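PDB 4J6O: metallophosphoesterase from Clostridium thermocellum, which probably removes phosphate groups as the manganese-binding 2',3' phosphatase component of the bacterial Pnkp-Hen1 RNA repair system. Local coordinates for residues E75-V80 with E131-F136. Sequence-based numbering, arbitrary orientation. Where two conformers were deposited one is given.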
loop_
_atom_site.group_PDB
_atom_site.type_symbol
_atom_site.label_atom_id
_atom_site.label_comp_id
_atom_site.label_asym_id
_atom_site.label_seq_id
_atom_site.Cartn_x
_atom_site.Cartn_y
_atom_site.Cartn_z
ATOM N N GLU A 75 -2.731 13.691 -6.179
ATOM C CA GLU A 75 -3.785 13.096 -6.991
ATOM C C GLU A 75 -4.015 11.654 -6.553
ATOM O O GLU A 75 -5.174 11.232 -6.450
ATOM C CB GLU A 75 -3.465 13.155 -8.483
ATOM C CG GLU A 75 -3.473 14.574 -9.061
ATOM C CD GLU A 75 -4.653 15.421 -8.583
ATOM O OE1 GLU A 75 -5.819 15.023 -8.814
ATOM O OE2 GLU A 75 -4.403 16.483 -7.962
ATOM N N VAL A 76 -2.924 10.911 -6.301
ATOM C CA VAL A 76 -3.083 9.573 -5.748
ATOM C C VAL A 76 -3.888 9.635 -4.441
ATOM O O VAL A 76 -4.791 8.850 -4.203
ATOM C CB VAL A 76 -1.718 8.888 -5.462
ATOM C CG1 VAL A 76 -1.902 7.587 -4.698
ATOM C CG2 VAL A 76 -0.985 8.604 -6.794
ATOM N N LEU A 77 -3.530 10.573 -3.573
ATOM C CA LEU A 77 -4.217 10.659 -2.295
ATOM C C LEU A 77 -5.695 10.964 -2.482
ATOM O O LEU A 77 -6.570 10.338 -1.850
ATOM C CB LEU A 77 -3.574 11.750 -1.431
ATOM C CG LEU A 77 -2.316 11.270 -0.726
ATOM C CD1 LEU A 77 -1.562 12.492 -0.220
ATOM C CD2 LEU A 77 -2.662 10.343 0.410
ATOM N N LYS A 78 -5.988 11.912 -3.352
ATOM C CA LYS A 78 -7.403 12.268 -3.549
ATOM C C LYS A 78 -8.191 11.077 -4.075
ATOM O O LYS A 78 -9.323 10.839 -3.686
ATOM C CB LYS A 78 -7.508 13.431 -4.536
ATOM C CG LYS A 78 -6.974 14.723 -3.972
ATOM C CD LYS A 78 -6.861 15.793 -5.018
ATOM C CE LYS A 78 -6.043 16.947 -4.493
ATOM N NZ LYS A 78 -6.131 18.041 -5.438
ATOM N N LEU A 79 -7.599 10.366 -5.020
ATOM C CA LEU A 79 -8.271 9.234 -5.631
ATOM C C LEU A 79 -8.501 8.157 -4.578
ATOM O O LEU A 79 -9.608 7.669 -4.431
ATOM C CB LEU A 79 -7.482 8.705 -6.839
ATOM C CG LEU A 79 -8.090 7.466 -7.484
ATOM C CD1 LEU A 79 -9.350 7.917 -8.219
ATOM C CD2 LEU A 79 -7.100 6.807 -8.480
ATOM N N VAL A 80 -7.446 7.760 -3.859
ATOM C CA VAL A 80 -7.579 6.674 -2.897
ATOM C C VAL A 80 -8.518 7.004 -1.719
ATOM O O VAL A 80 -9.367 6.183 -1.323
ATOM C CB VAL A 80 -6.186 6.263 -2.343
ATOM C CG1 VAL A 80 -6.350 5.215 -1.273
ATOM C CG2 VAL A 80 -5.365 5.748 -3.493
ATOM N N GLU A 131 -5.589 18.368 6.383
ATOM C CA GLU A 131 -6.196 17.745 7.555
ATOM C C GLU A 131 -6.954 16.465 7.183
ATOM O O GLU A 131 -7.006 15.505 7.957
ATOM C CB GLU A 131 -7.118 18.736 8.288
ATOM N N GLU A 132 -7.569 16.456 6.011
ATOM C CA GLU A 132 -8.229 15.250 5.521
ATOM C C GLU A 132 -7.234 14.088 5.363
ATOM O O GLU A 132 -7.568 12.924 5.617
ATOM C CB GLU A 132 -8.934 15.544 4.203
ATOM C CG GLU A 132 -10.250 14.850 4.075
ATOM C CD GLU A 132 -10.763 14.847 2.662
ATOM O OE1 GLU A 132 -10.239 15.636 1.838
ATOM O OE2 GLU A 132 -11.679 14.043 2.378
ATOM N N VAL A 133 -6.012 14.415 4.948
ATOM C CA VAL A 133 -4.976 13.398 4.701
ATOM C C VAL A 133 -4.545 12.808 6.049
ATOM O O VAL A 133 -4.397 11.611 6.201
ATOM C CB VAL A 133 -3.771 14.003 3.927
ATOM C CG1 VAL A 133 -2.560 13.079 3.969
ATOM C CG2 VAL A 133 -4.167 14.334 2.459
ATOM N N LYS A 134 -4.390 13.682 7.036
ATOM C CA LYS A 134 -4.006 13.266 8.390
ATOM C C LYS A 134 -5.038 12.349 8.994
ATOM O O LYS A 134 -4.706 11.306 9.559
ATOM C CB LYS A 134 -3.803 14.496 9.288
ATOM C CG LYS A 134 -2.613 15.350 8.831
ATOM C CD LYS A 134 -2.466 16.654 9.669
ATOM C CE LYS A 134 -1.959 16.419 11.083
ATOM N NZ LYS A 134 -2.023 17.702 11.877
ATOM N N ALA A 135 -6.305 12.713 8.834
ATOM C CA ALA A 135 -7.391 11.911 9.373
ATOM C C ALA A 135 -7.446 10.566 8.659
ATOM O O ALA A 135 -7.653 9.529 9.279
ATOM C CB ALA A 135 -8.704 12.645 9.226
ATOM N N PHE A 136 -7.227 10.594 7.348
ATOM C CA PHE A 136 -7.229 9.378 6.578
ATOM C C PHE A 136 -6.126 8.422 7.009
ATOM O O PHE A 136 -6.367 7.233 7.168
ATOM C CB PHE A 136 -7.063 9.685 5.099
ATOM C CG PHE A 136 -6.887 8.473 4.262
ATOM C CD1 PHE A 136 -7.960 7.627 4.052
ATOM C CD2 PHE A 136 -5.682 8.215 3.612
ATOM C CE1 PHE A 136 -7.839 6.520 3.247
ATOM C CE2 PHE A 136 -5.553 7.101 2.812
ATOM C CZ PHE A 136 -6.618 6.251 2.641
#
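L77 and V80, one turn apart on helix 73-86, meet V133 and F136, one turn apart on helix 127-138, in two separate pairs. In the first, methyl CD1 of L77 meets methyl CG2 of V133 at 4.2 Å, and the two side chains cross at about a right angle. The CA atoms of L77 and V133 lie 7.6 Å apart, the nearest of the two segments, a gap that a branched leucine spans while the short, beta-branched valine stays close to its own backbone. L77 places its CG anti to the carbonyl carbon (chi1 -81°); its first side-chain bond runs alongside the other helix, and the branch at CG carries CD1 across to V133.

The second pair brings CZ of the F136 ring obliquely against methyl CG1 of V80, 4.1 Å away, again with the side chains roughly perpendicular. The CA-CB bond of F136 points toward helix 73-86, and with CG anti to the backbone N (chi1 173°) the long, flat ring carries CZ across to V80. M81 extends the same apolar surface, touching both V133 and F136, and V84 touches F136 one turn further on.

K78 lies off these pairs: its CA-CB bond points away from 131-136, and its NZ forms salt bridges with E75 and E125. Its cation-pi contact with F129 joins the same helices just outside the segments. Among the four touching residues of this calcineurin-like fold, the side chain of L77 about 13 Å from the bound manganese, the contact is purely hydrocarbon, so shape and burial of apolar surface, rather than directional bonds, set how they fit.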